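PDB 3PAM: transmembrane protein from Bartonella henselae, which probably binds oligopeptides for import, being a domain of the solute-binding component (family 5) of an ABC-type oligopeptide transport system. Local coordinates for residues L138-V143 / I181-N186; M6-N11 / L145-N150; E48-G53 / S250-L255; N170-F175 / F209-A214. One frame throughout, in Å; residues are numbered along the deposited sequence.

In the fold
All four contacts gather round one mixed beta-sheet. Contacts 1 and 2 both use helix 138-152, which lies against neighbouring strands 179-184 and 5-10; their centres are about 10 Å apart. They meet at Gly182 O and Gly7 N, 2.9 Å apart, a probable hydrogen bond between the strands. Contact 3 brings in the next strand, 252-257, and its centre is about 13 Å from that of contact 2. In contact 4, Phe211 packs on Leu184 of contact 1 and Val9 of contact 2. Contacts 3 and 4 lie about 18 Å apart between centres. Loop 209-214 holds an ethanol, and the side chain of Tyr252 comes within about 4 Å of it, nearest atoms.

Contact 1 (L138-V143 / I181-N186); sequences LEEEKV and IGKLKN
Glu140, on the first turn of helix 138-152, reaches across to Ile181 and Lys183 of strand 179-184. This is helix-on-sheet packing in the alpha/beta domain of a family 5 solute-binding protein. The helix and strand segments run at 119° to each other, their axes 10.9 Å apart at closest approach. The two carboxylate oxygens of Glu140 do different work. OE2 takes the salt bridge from Lys183 NZ at 2.7 Å. The ammonium comes from the anti side of the carboxylate, 24° out of its plane. OE1 accepts a hydrogen bond from the backbone N of Gln136, just before the helix. Water 1 lies 2.9 Å from Glu140 OE1 and can donate to it, though it has other acceptors in reach. The same water accepts from the backbone N of Ile181 at 2.9 Å, so it may link the buried carboxylate to the strand backbone. With a lysine and a backbone N-H on it, the group would probably favour its charged form. Shape sets up the pairing. Glu140 stretches out straight; the lysine chain kinks twice in its middle and brings NZ in from the opposite direction. Beside the carboxylate, Ile181 lies along the glutamate chain and runs the other way, its CB 3.8 Å from Glu140 CD. Phe8 of strand 5-10 and Leu255 of strand 252-257 also pack on Ile181. One turn along the helix, Val143 adds a looser apolar touch, its CG1 lying 4.5 Å from Ile181 CD1.

Contact 2 (M6-N11 / L145-N150); sequences MGFVFN and LAFQSN
Phe8 of strand 5-10 and Phe147 of helix 138-152 place their rings together where the helix covers the sheet. The first torsions differ. Phe8 has CG anti to its carbonyl carbon, with chi1 at -79°. In Phe147 CG stands opposite the backbone N instead, with chi1 at -167°. The rings enter from opposite sides and overlap in part. Phe147 CD2 sits over one face of the Phe8 ring, 3.7 Å above the plane and offset toward the rim. Its near neighbours there include Phe8 CE2, at 3.8 Å. Phe147 CB joins in, 3.9 Å from Phe8 CZ. The planes are inclined at 34° and the centroids are 4.8 Å apart, an oblique pairing. Other side chains continue the apolar layer. Phe30 meets Phe147 edge-to-face, and Met179 and Ile253 of the flanking strands touch it too. Met179 also packs on Phe8. Both phenylalanines are buried, and the pair joins helix to sheet through carbon atoms alone. Its chemistry implies dispersion and the exclusion of water, with little directional demand beyond the fit of the two rings.

Contact 3 (E48-G53 / S250-L255); sequences EGYWDG and SYYIPL
Tyr50 points its phenol end at Tyr252, with OH 3.2 Å from Tyr252 CB. The rings form an offset edge-to-face pair. The edge of Tyr50 is turned toward the face of Tyr252, with the planes at 78° and the centroids 6.0 Å apart. In Tyr50, chi1 of -67° sets CG beside the backbone N and lets the ring cross from the loop to the strand. The hydroxyl also has a polar link. Water 2 lies 3.1 Å from Tyr50 OH and donates a hydrogen bond to Tyr252 O, so it bridges the phenol to the strand backbone. At the other end of the contact the loop backbone meets a proline. Glu48 O lies 3.4 Å from Pro254 CG, while the Glu48 side chain starts away from the strand. The loop is bound up within itself by Asp52. Asp52 OD2 accepts from Glu48 N at 2.7 Å, in a nearly straight bond, and Asp52 OD1 accepts from Gly49 N at 2.9 Å. Both bonds use syn lone pairs, so the carboxylate straddles two successive backbone N-H groups. Tyr50 N is in turn held by Asp243 of helix 232-249, and Leu246 of the same helix packs against the Tyr50 side chain. Ile5 and Val9 of strand 5-10 touch Tyr252. The arrangement is buried loop-on-sheet packing: the irregular segment that follows strand 45-46 packs on strand 252-257, the antiparallel neighbour of 45-46 in the mixed sheet of this alpha/beta domain.

Contact 4 (N170-F175 / F209-A214); sequences NRLGMF and FNFSGA. With EOH (ethanol), chain C.
A Schellman motif at the end of helix 165-174 meets a type I beta turn, Asn210 to Gly213, in the loop before helix 217-228. Leu172 and Phe175 supply the helix side. Leu172 CD2 lies 3.5 Å from Phe211 CE1, and CD1 approaches the same ring atom less closely. Phe175 has positive phi, as the motif requires, and its chi1 of -57° carries the ring toward the turn. There Phe175 CE1 is 3.6 Å from Asn210 O. Arg13 joins the two sides: it makes a cation-pi contact with Phe175 and donates to Asn210 O and Phe211 O. Phe211 has a second neighbour within its own loop, since Phe209 O sits 3.4 Å above one face of its ring, toward the rim. The side chain of Asn210 fastens the turn to the residue that follows it. Asn210 OD1 accepts from Ala214 N, tilted 22° from the carbonyl plane. Asn210 ND2 donates to Ala214 O at 2.7 Å, in the carbonyl plane and on a lone pair. Ser199 O takes another bond from the same amide nitrogen. Beside the turn sits an ethanol, probably from the crystallisation liquor. Ser212 N gives it a weak hydrogen bond, and the ethanol O donates to Asn210 OD1 at 2.7 Å.

Contact 1 (L138-V143 / I181-N186)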
loop_
_atom_site.group_PDB
_atom_site.type_symbol
_atom_site.label_atom_id
_atom_site.label_comp_id
_atom_site.label_asym_id
_atom_site.label_seq_id
_atom_site.Cartn_x
_atom_site.Cartn_y
_atom_site.Cartn_z
ATOM N N LEU A 138 3.223 5.313 20.370
ATOM C CA LEU A 138 4.003 6.542 20.180
ATOM C C LEU A 138 4.936 6.509 18.977
ATOM O O LEU A 138 5.184 7.534 18.360
ATOM C CB LEU A 138 4.831 6.844 21.427
ATOM C CG LEU A 138 4.354 7.778 22.546
ATOM C CD1 LEU A 138 2.848 8.085 22.531
ATOM C CD2 LEU A 138 4.803 7.182 23.897
ATOM N N GLU A 139 5.460 5.334 18.661
ATOM C CA GLU A 139 6.355 5.166 17.532
ATOM C C GLU A 139 5.578 5.313 16.224
ATOM O O GLU A 139 6.113 5.802 15.227
ATOM C CB GLU A 139 7.047 3.793 17.594
ATOM C CG GLU A 139 8.235 3.663 16.634
ATOM C CD GLU A 139 8.680 2.221 16.403
ATOM O OE1 GLU A 139 7.968 1.477 15.676
ATOM O OE2 GLU A 139 9.753 1.843 16.928
ATOM N N GLU A 140 4.322 4.869 16.222
ATOM C CA GLU A 140 3.492 4.975 15.024
ATOM C C GLU A 140 3.097 6.424 14.878
ATOM O O GLU A 140 3.109 6.973 13.769
ATOM C CB GLU A 140 2.244 4.096 15.117
ATOM C CG GLU A 140 2.525 2.587 15.129
ATOM C CD GLU A 140 1.278 1.730 14.955
ATOM O OE1 GLU A 140 0.134 2.260 14.969
ATOM O OE2 GLU A 140 1.453 0.494 14.810
ATOM N N GLU A 141 2.771 7.052 16.011
ATOM C CA GLU A 141 2.352 8.451 16.003
ATOM C C GLU A 141 3.447 9.307 15.392
ATOM O O GLU A 141 3.167 10.114 14.519
ATOM C CB GLU A 141 2.009 8.924 17.406
ATOM C CG GLU A 141 1.781 10.410 17.526
ATOM C CD GLU A 141 1.579 10.827 18.960
ATOM O OE1 GLU A 141 2.507 10.641 19.801
ATOM O OE2 GLU A 141 0.480 11.341 19.253
ATOM N N LYS A 142 4.694 9.102 15.814
ATOM C CA LYS A 142 5.813 9.828 15.196
ATOM C C LYS A 142 5.832 9.640 13.678
ATOM O O LYS A 142 5.966 10.613 12.946
ATOM C CB LYS A 142 7.160 9.412 15.777
ATOM C CG LYS A 142 7.479 9.922 17.187
ATOM C CD LYS A 142 8.780 9.289 17.656
ATOM C CE LYS A 142 9.271 9.870 18.987
ATOM N NZ LYS A 142 8.332 9.572 20.120
ATOM N N VAL A 143 5.682 8.401 13.206
ATOM C CA VAL A 143 5.767 8.123 11.771
ATOM C C VAL A 143 4.587 8.757 11.024
ATOM O O VAL A 143 4.746 9.307 9.928
ATOM C CB VAL A 143 5.825 6.598 11.467
ATOM C CG1 VAL A 143 5.735 6.322 9.955
ATOM C CG2 VAL A 143 7.087 5.993 12.024
ATOM N N ILE A 181 -1.626 1.814 10.511
ATOM C CA ILE A 181 -0.388 1.081 10.295
ATOM C C ILE A 181 -0.668 -0.378 10.575
ATOM O O ILE A 181 -0.965 -0.768 11.705
ATOM C CB ILE A 181 0.802 1.570 11.168
ATOM C CG1 ILE A 181 0.879 3.097 11.156
ATOM C CG2 ILE A 181 2.089 0.899 10.702
ATOM C CD1 ILE A 181 2.283 3.679 11.037
ATOM N N GLY A 182 -0.589 -1.168 9.518
ATOM C CA GLY A 182 -0.912 -2.562 9.579
ATOM C C GLY A 182 0.339 -3.359 9.320
ATOM O O GLY A 182 1.229 -2.932 8.569
ATOM N N LYS A 183 0.396 -4.515 9.973
ATOM C CA LYS A 183 1.448 -5.470 9.749
ATOM C C LYS A 183 0.844 -6.851 9.509
ATOM O O LYS A 183 -0.160 -7.227 10.108
ATOM C CB LYS A 183 2.497 -5.446 10.881
ATOM C CG LYS A 183 1.975 -5.138 12.296
ATOM C CD LYS A 183 2.776 -4.015 12.999
ATOM C CE LYS A 183 2.085 -2.653 12.811
ATOM N NZ LYS A 183 2.739 -1.483 13.502
ATOM N N LEU A 184 1.432 -7.583 8.577
ATOM C CA LEU A 184 1.013 -8.949 8.357
ATOM C C LEU A 184 2.219 -9.856 8.571
ATOM O O LEU A 184 3.198 -9.788 7.818
ATOM C CB LEU A 184 0.437 -9.132 6.947
ATOM C CG LEU A 184 -0.723 -8.274 6.441
ATOM C CD1 LEU A 184 -0.955 -8.581 4.982
ATOM C CD2 LEU A 184 -2.007 -8.482 7.247
ATOM N N LYS A 185 2.160 -10.681 9.613
ATOM C CA LYS A 185 3.166 -11.726 9.800
ATOM C C LYS A 185 3.001 -12.734 8.666
ATOM O O LYS A 185 2.016 -13.490 8.637
ATOM C CB LYS A 185 3.003 -12.404 11.165
ATOM N N ASN A 186 3.924 -12.705 7.705
ATOM C CA ASN A 186 3.931 -13.706 6.634
ATOM C C ASN A 186 4.088 -15.120 7.217
ATOM O O ASN A 186 4.823 -15.314 8.195
ATOM C CB ASN A 186 5.066 -13.445 5.636
ATOM C CG ASN A 186 4.698 -12.429 4.566
ATOM O OD1 ASN A 186 3.833 -11.569 4.768
ATOM N ND2 ASN A 186 5.380 -12.510 3.417
HETATM O O HOH W 1 -2.154 1.700 13.319
#

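Contact 2 (M6-N11 / L145-N150)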
loop_
_atom_site.group_PDB
_atom_site.type_symbol
_atom_site.label_atom_id
_atom_site.label_comp_id
_atom_site.label_asym_id
_atom_site.label_seq_id
_atom_site.Cartn_x
_atom_site.Cartn_y
_atom_site.Cartn_z
HETATM N N MSE A 6 4.816 -4.582 6.896
HETATM C CA MSE A 6 4.247 -3.411 7.558
HETATM C C MSE A 6 4.027 -2.283 6.565
HETATM O O MSE A 6 4.812 -2.106 5.633
HETATM C CB MSE A 6 5.147 -2.947 8.708
HETATM C CG MSE A 6 4.709 -1.638 9.380
HETATM SE SE MSE A 6 5.998 -0.951 10.686
HETATM C CE MSE A 6 7.628 -1.494 9.818
ATOM N N GLY A 7 2.958 -1.524 6.769
ATOM C CA GLY A 7 2.680 -0.378 5.916
ATOM C C GLY A 7 1.602 0.547 6.423
ATOM O O GLY A 7 0.937 0.251 7.424
ATOM N N PHE A 8 1.453 1.688 5.747
ATOM C CA PHE A 8 0.240 2.476 5.857
ATOM C C PHE A 8 -0.780 1.740 5.026
ATOM O O PHE A 8 -0.503 1.354 3.893
ATOM C CB PHE A 8 0.421 3.898 5.308
ATOM C CG PHE A 8 1.124 4.838 6.250
ATOM C CD1 PHE A 8 0.514 5.256 7.418
ATOM C CD2 PHE A 8 2.381 5.324 5.951
ATOM C CE1 PHE A 8 1.166 6.130 8.288
ATOM C CE2 PHE A 8 3.033 6.193 6.807
ATOM C CZ PHE A 8 2.429 6.598 7.977
ATOM N N VAL A 9 -1.955 1.519 5.594
ATOM C CA VAL A 9 -3.003 0.821 4.870
ATOM C C VAL A 9 -4.096 1.809 4.516
ATOM O O VAL A 9 -4.636 2.470 5.384
ATOM C CB VAL A 9 -3.594 -0.347 5.697
ATOM C CG1 VAL A 9 -4.710 -1.040 4.940
ATOM C CG2 VAL A 9 -2.512 -1.330 6.074
ATOM N N PHE A 10 -4.384 1.913 3.223
ATOM C CA PHE A 10 -5.506 2.707 2.710
ATOM C C PHE A 10 -6.772 1.940 2.938
ATOM O O PHE A 10 -6.930 0.851 2.416
ATOM C CB PHE A 10 -5.374 2.907 1.196
ATOM C CG PHE A 10 -4.275 3.833 0.803
ATOM C CD1 PHE A 10 -4.426 5.211 0.967
ATOM C CD2 PHE A 10 -3.097 3.346 0.259
ATOM C CE1 PHE A 10 -3.421 6.072 0.629
ATOM C CE2 PHE A 10 -2.063 4.230 -0.100
ATOM C CZ PHE A 10 -2.232 5.591 0.101
ATOM N N ASN A 11 -7.696 2.490 3.709
ATOM C CA ASN A 11 -9.012 1.913 3.693
ATOM C C ASN A 11 -9.727 2.288 2.407
ATOM O O ASN A 11 -10.361 3.334 2.300
ATOM C CB ASN A 11 -9.833 2.288 4.897
ATOM C CG ASN A 11 -11.108 1.501 4.960
ATOM O OD1 ASN A 11 -11.326 0.609 4.145
ATOM N ND2 ASN A 11 -11.963 1.822 5.909
ATOM N N LEU A 145 2.935 11.356 12.013
ATOM C CA LEU A 145 3.091 12.805 12.104
ATOM C C LEU A 145 4.051 13.309 11.050
ATOM O O LEU A 145 3.845 14.377 10.476
ATOM C CB LEU A 145 3.568 13.194 13.497
ATOM C CG LEU A 145 2.530 13.193 14.624
ATOM C CD1 LEU A 145 3.233 13.280 15.969
ATOM C CD2 LEU A 145 1.536 14.354 14.431
ATOM N N ALA A 146 5.091 12.530 10.780
ATOM C CA ALA A 146 5.988 12.811 9.663
ATOM C C ALA A 146 5.248 12.722 8.324
ATOM O O ALA A 146 5.456 13.539 7.441
ATOM C CB ALA A 146 7.169 11.842 9.692
ATOM N N PHE A 147 4.386 11.726 8.167
ATOM C CA PHE A 147 3.565 11.623 6.956
ATOM C C PHE A 147 2.665 12.847 6.839
ATOM O O PHE A 147 2.552 13.421 5.767
ATOM C CB PHE A 147 2.757 10.319 6.947
ATOM C CG PHE A 147 2.132 9.978 5.610
ATOM C CD1 PHE A 147 2.651 10.452 4.414
ATOM C CD2 PHE A 147 1.034 9.137 5.555
ATOM C CE1 PHE A 147 2.048 10.109 3.192
ATOM C CE2 PHE A 147 0.447 8.793 4.338
ATOM C CZ PHE A 147 0.947 9.274 3.162
ATOM N N GLN A 148 2.077 13.268 7.958
ATOM C CA GLN A 148 1.194 14.437 8.000
ATOM C C GLN A 148 1.854 15.663 7.361
ATOM O O GLN A 148 1.249 16.338 6.521
ATOM C CB GLN A 148 0.763 14.736 9.439
ATOM C CG GLN A 148 0.019 16.076 9.629
ATOM C CD GLN A 148 -0.416 16.279 11.057
ATOM O OE1 GLN A 148 -1.599 16.191 11.375
ATOM N NE2 GLN A 148 0.543 16.528 11.940
ATOM N N SER A 149 3.104 15.911 7.751
ATOM C CA SER A 149 3.918 17.007 7.224
ATOM C C SER A 149 4.156 16.934 5.707
ATOM O O SER A 149 4.080 17.948 5.006
ATOM C CB SER A 149 5.253 17.041 7.958
ATOM O OG SER A 149 6.214 17.734 7.191
ATOM N N ASN A 150 4.493 15.746 5.217
ATOM C CA ASN A 150 4.591 15.505 3.786
ATOM C C ASN A 150 3.282 15.859 3.053
ATOM O O ASN A 150 3.321 16.449 1.984
ATOM C CB ASN A 150 4.960 14.045 3.500
ATOM C CG ASN A 150 6.227 13.609 4.209
ATOM O OD1 ASN A 150 7.041 14.434 4.614
ATOM N ND2 ASN A 150 6.406 12.298 4.356
#

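Contact 3 (E48-G53 / S250-L255)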
loop_
_atom_site.group_PDB
_atom_site.type_symbol
_atom_site.label_atom_id
_atom_site.label_comp_id
_atom_site.label_asym_id
_atom_site.label_seq_id
_atom_site.Cartn_x
_atom_site.Cartn_y
_atom_site.Cartn_z
ATOM N N GLU A 48 9.328 -2.916 0.288
ATOM C CA GLU A 48 8.964 -2.416 -1.026
ATOM C C GLU A 48 7.755 -3.114 -1.583
ATOM O O GLU A 48 6.806 -2.488 -1.966
ATOM C CB GLU A 48 10.099 -2.584 -2.022
ATOM C CG GLU A 48 11.140 -1.537 -1.957
ATOM C CD GLU A 48 11.933 -1.431 -3.210
ATOM O OE1 GLU A 48 11.409 -1.722 -4.267
ATOM O OE2 GLU A 48 13.080 -1.037 -3.149
ATOM N N GLY A 49 7.820 -4.421 -1.663
ATOM C CA GLY A 49 6.735 -5.202 -2.179
ATOM C C GLY A 49 6.199 -6.064 -1.087
ATOM O O GLY A 49 6.225 -5.704 0.048
ATOM N N TYR A 50 5.711 -7.221 -1.454
ATOM C CA TYR A 50 5.036 -8.054 -0.510
ATOM C C TYR A 50 5.734 -9.348 -0.193
ATOM O O TYR A 50 5.412 -9.956 0.763
ATOM C CB TYR A 50 3.608 -8.276 -0.972
ATOM C CG TYR A 50 2.811 -7.019 -0.925
ATOM C CD1 TYR A 50 2.050 -6.715 0.172
ATOM C CD2 TYR A 50 2.843 -6.123 -1.959
ATOM C CE1 TYR A 50 1.350 -5.589 0.230
ATOM C CE2 TYR A 50 2.147 -4.996 -1.897
ATOM C CZ TYR A 50 1.398 -4.731 -0.800
ATOM O OH TYR A 50 0.684 -3.593 -0.712
ATOM N N TRP A 51 6.717 -9.747 -0.973
ATOM C CA TRP A 51 7.472 -10.923 -0.634
ATOM C C TRP A 51 8.940 -10.638 -0.844
ATOM O O TRP A 51 9.603 -11.367 -1.530
ATOM C CB TRP A 51 7.007 -12.109 -1.463
ATOM C CG TRP A 51 5.776 -12.696 -0.929
ATOM C CD1 TRP A 51 5.685 -13.593 0.042
ATOM C CD2 TRP A 51 4.446 -12.397 -1.318
ATOM N NE1 TRP A 51 4.409 -13.893 0.294
ATOM C CE2 TRP A 51 3.614 -13.162 -0.531
ATOM C CE3 TRP A 51 3.880 -11.548 -2.255
ATOM C CZ2 TRP A 51 2.249 -13.128 -0.653
ATOM C CZ3 TRP A 51 2.548 -11.522 -2.375
ATOM C CH2 TRP A 51 1.742 -12.305 -1.588
ATOM N N ASP A 52 9.398 -9.532 -0.262
ATOM C CA ASP A 52 10.791 -9.041 -0.322
ATOM C C ASP A 52 11.871 -10.003 0.173
ATOM O O ASP A 52 11.787 -10.536 1.274
ATOM C CB ASP A 52 10.935 -7.712 0.427
ATOM C CG ASP A 52 10.152 -6.579 -0.227
ATOM O OD1 ASP A 52 9.425 -6.827 -1.221
ATOM O OD2 ASP A 52 10.258 -5.436 0.261
ATOM N N GLY A 53 12.894 -10.190 -0.654
ATOM C CA GLY A 53 14.052 -10.982 -0.281
ATOM C C GLY A 53 13.703 -12.447 -0.212
ATOM O O GLY A 53 14.179 -13.166 0.651
ATOM N N SER A 250 -1.124 -0.317 -4.884
ATOM C CA SER A 250 -0.810 0.574 -3.766
ATOM C C SER A 250 -1.854 0.469 -2.641
ATOM O O SER A 250 -2.318 1.477 -2.118
ATOM C CB SER A 250 -0.628 2.032 -4.233
ATOM O OG SER A 250 0.595 2.189 -4.959
ATOM N N TYR A 251 -2.228 -0.756 -2.288
ATOM C CA TYR A 251 -3.108 -0.998 -1.139
ATOM C C TYR A 251 -2.418 -0.629 0.162
ATOM O O TYR A 251 -3.068 -0.304 1.146
ATOM C CB TYR A 251 -3.579 -2.462 -1.123
ATOM C CG TYR A 251 -4.415 -2.751 -2.333
ATOM C CD1 TYR A 251 -5.700 -2.218 -2.454
ATOM C CD2 TYR A 251 -3.903 -3.498 -3.393
ATOM C CE1 TYR A 251 -6.454 -2.433 -3.595
ATOM C CE2 TYR A 251 -4.661 -3.732 -4.540
ATOM C CZ TYR A 251 -5.928 -3.188 -4.629
ATOM O OH TYR A 251 -6.685 -3.408 -5.750
ATOM N N TYR A 252 -1.089 -0.653 0.138
ATOM C CA TYR A 252 -0.277 -0.324 1.308
ATOM C C TYR A 252 0.681 0.752 0.879
ATOM O O TYR A 252 1.020 0.838 -0.307
ATOM C CB TYR A 252 0.542 -1.546 1.766
ATOM C CG TYR A 252 -0.131 -2.451 2.778
ATOM C CD1 TYR A 252 -1.381 -3.021 2.526
ATOM C CD2 TYR A 252 0.511 -2.777 3.973
ATOM C CE1 TYR A 252 -1.993 -3.860 3.471
ATOM C CE2 TYR A 252 -0.079 -3.601 4.903
ATOM C CZ TYR A 252 -1.326 -4.145 4.656
ATOM O OH TYR A 252 -1.899 -4.969 5.607
ATOM N N ILE A 253 1.110 1.590 1.814
ATOM C CA ILE A 253 2.297 2.386 1.585
ATOM C C ILE A 253 3.257 1.634 2.426
ATOM O O ILE A 253 3.140 1.652 3.659
ATOM C CB ILE A 253 2.231 3.803 2.138
ATOM C CG1 ILE A 253 1.021 4.539 1.604
ATOM C CG2 ILE A 253 3.500 4.552 1.757
ATOM C CD1 ILE A 253 1.029 6.024 1.899
ATOM N N PRO A 254 4.186 0.918 1.787
ATOM C CA PRO A 254 4.981 -0.007 2.584
ATOM C C PRO A 254 5.944 0.761 3.463
ATOM O O PRO A 254 6.485 1.799 3.048
ATOM C CB PRO A 254 5.740 -0.821 1.535
ATOM C CG PRO A 254 5.135 -0.405 0.206
ATOM C CD PRO A 254 4.631 0.956 0.392
ATOM N N LEU A 255 6.133 0.268 4.679
ATOM C CA LEU A 255 7.080 0.880 5.586
ATOM C C LEU A 255 8.415 0.098 5.586
ATOM O O LEU A 255 9.140 0.160 4.597
ATOM C CB LEU A 255 6.438 1.104 6.971
ATOM C CG LEU A 255 5.275 2.123 7.078
ATOM C CD1 LEU A 255 4.621 2.029 8.415
ATOM C CD2 LEU A 255 5.748 3.547 6.877
HETATM O O HOH W 2 1.350 -1.342 -2.662
#

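Contact 4 (N170-F175 / F209-A214)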
loop_
_atom_site.group_PDB
_atom_site.type_symbol
_atom_site.label_atom_id
_atom_site.label_comp_id
_atom_site.label_asym_id
_atom_site.label_seq_id
_atom_site.Cartn_x
_atom_site.Cartn_y
_atom_site.Cartn_z
ATOM N N ASN A 170 -11.317 -2.652 18.266
ATOM C CA ASN A 170 -12.727 -2.580 17.878
ATOM C C ASN A 170 -12.844 -2.020 16.466
ATOM O O ASN A 170 -13.605 -2.514 15.629
ATOM C CB ASN A 170 -13.498 -1.684 18.860
ATOM C CG ASN A 170 -15.002 -1.660 18.596
ATOM O OD1 ASN A 170 -15.571 -0.603 18.313
ATOM N ND2 ASN A 170 -15.655 -2.821 18.712
ATOM N N ARG A 171 -12.050 -0.995 16.211
ATOM C CA ARG A 171 -12.119 -0.269 14.975
ATOM C C ARG A 171 -11.452 -1.020 13.830
ATOM O O ARG A 171 -11.951 -0.986 12.710
ATOM C CB ARG A 171 -11.632 1.175 15.173
ATOM C CG ARG A 171 -12.646 1.974 16.019
ATOM C CD ARG A 171 -12.271 3.425 16.243
ATOM N NE ARG A 171 -11.953 4.131 15.002
ATOM C CZ ARG A 171 -11.832 5.451 14.901
ATOM N NH1 ARG A 171 -12.010 6.217 15.967
ATOM N NH2 ARG A 171 -11.535 6.004 13.735
ATOM N N LEU A 172 -10.355 -1.724 14.111
ATOM C CA LEU A 172 -9.808 -2.658 13.122
ATOM C C LEU A 172 -10.881 -3.659 12.671
ATOM O O LEU A 172 -11.031 -3.930 11.478
ATOM C CB LEU A 172 -8.631 -3.452 13.678
ATOM C CG LEU A 172 -7.171 -3.139 13.324
ATOM C CD1 LEU A 172 -6.343 -4.346 13.772
ATOM C CD2 LEU A 172 -6.891 -2.802 11.850
ATOM N N GLY A 173 -11.604 -4.204 13.646
ATOM C CA GLY A 173 -12.613 -5.221 13.415
ATOM C C GLY A 173 -13.763 -4.707 12.583
ATOM O O GLY A 173 -14.299 -5.439 11.758
HETATM N N MSE A 174 -14.117 -3.437 12.777
HETATM C CA MSE A 174 -15.231 -2.822 12.061
HETATM C C MSE A 174 -14.802 -2.123 10.769
HETATM O O MSE A 174 -15.651 -1.612 10.013
HETATM C CB MSE A 174 -15.958 -1.837 12.978
HETATM C CG MSE A 174 -16.583 -2.456 14.232
HETATM SE SE MSE A 174 -17.913 -3.831 13.798
HETATM C CE MSE A 174 -18.829 -3.964 15.540
ATOM N N PHE A 175 -13.495 -2.119 10.499
ATOM C CA PHE A 175 -12.917 -1.301 9.418
ATOM C C PHE A 175 -13.198 0.215 9.586
ATOM O O PHE A 175 -13.319 0.974 8.610
ATOM C CB PHE A 175 -13.367 -1.831 8.049
ATOM C CG PHE A 175 -13.023 -3.267 7.831
ATOM C CD1 PHE A 175 -11.721 -3.717 8.058
ATOM C CD2 PHE A 175 -13.983 -4.172 7.420
ATOM C CE1 PHE A 175 -11.382 -5.026 7.871
ATOM C CE2 PHE A 175 -13.659 -5.518 7.238
ATOM C CZ PHE A 175 -12.360 -5.950 7.475
ATOM N N PHE A 209 -8.732 -9.881 7.785
ATOM C CA PHE A 209 -7.510 -9.134 7.692
ATOM C C PHE A 209 -7.351 -8.439 6.352
ATOM O O PHE A 209 -6.225 -8.078 5.972
ATOM C CB PHE A 209 -6.304 -10.025 7.962
ATOM C CG PHE A 209 -6.228 -10.540 9.380
ATOM C CD1 PHE A 209 -6.943 -9.918 10.412
ATOM C CD2 PHE A 209 -5.427 -11.623 9.685
ATOM C CE1 PHE A 209 -6.868 -10.385 11.717
ATOM C CE2 PHE A 209 -5.343 -12.100 11.000
ATOM C CZ PHE A 209 -6.065 -11.484 12.010
ATOM N N ASN A 210 -8.458 -8.247 5.637
ATOM C CA ASN A 210 -8.410 -7.428 4.453
ATOM C C ASN A 210 -8.605 -5.981 4.874
ATOM O O ASN A 210 -9.680 -5.417 4.698
ATOM C CB ASN A 210 -9.431 -7.860 3.398
ATOM C CG ASN A 210 -9.243 -7.122 2.062
ATOM O OD1 ASN A 210 -8.559 -6.096 1.990
ATOM N ND2 ASN A 210 -9.846 -7.653 1.010
ATOM N N PHE A 211 -7.561 -5.414 5.474
ATOM C CA PHE A 211 -7.605 -4.064 6.022
ATOM C C PHE A 211 -7.822 -3.025 4.944
ATOM O O PHE A 211 -8.470 -2.017 5.192
ATOM C CB PHE A 211 -6.330 -3.763 6.803
ATOM C CG PHE A 211 -6.060 -4.747 7.930
ATOM C CD1 PHE A 211 -6.968 -4.888 8.978
ATOM C CD2 PHE A 211 -4.915 -5.533 7.929
ATOM C CE1 PHE A 211 -6.735 -5.797 10.022
ATOM C CE2 PHE A 211 -4.678 -6.431 8.949
ATOM C CZ PHE A 211 -5.596 -6.564 10.014
ATOM N N SER A 212 -7.263 -3.261 3.755
ATOM C CA SER A 212 -7.389 -2.309 2.664
ATOM C C SER A 212 -8.743 -2.396 1.927
ATOM O O SER A 212 -9.066 -1.493 1.187
ATOM C CB SER A 212 -6.192 -2.376 1.687
ATOM O OG SER A 212 -6.153 -3.586 0.946
ATOM N N GLY A 213 -9.535 -3.447 2.174
ATOM C CA GLY A 213 -10.791 -3.665 1.448
ATOM C C GLY A 213 -10.566 -3.946 -0.030
ATOM O O GLY A 213 -11.440 -3.680 -0.886
ATOM N N ALA A 214 -9.395 -4.504 -0.336
ATOM C CA ALA A 214 -9.061 -4.903 -1.696
ATOM C C ALA A 214 -10.049 -5.924 -2.233
ATOM O O ALA A 214 -10.459 -6.837 -1.522
ATOM C CB ALA A 214 -7.664 -5.472 -1.754
HETATM C C1 EOH C . -5.112 -5.869 3.363
HETATM C C2 EOH C . -4.204 -7.112 3.307
HETATM O O EOH C . -5.857 -5.626 2.179
#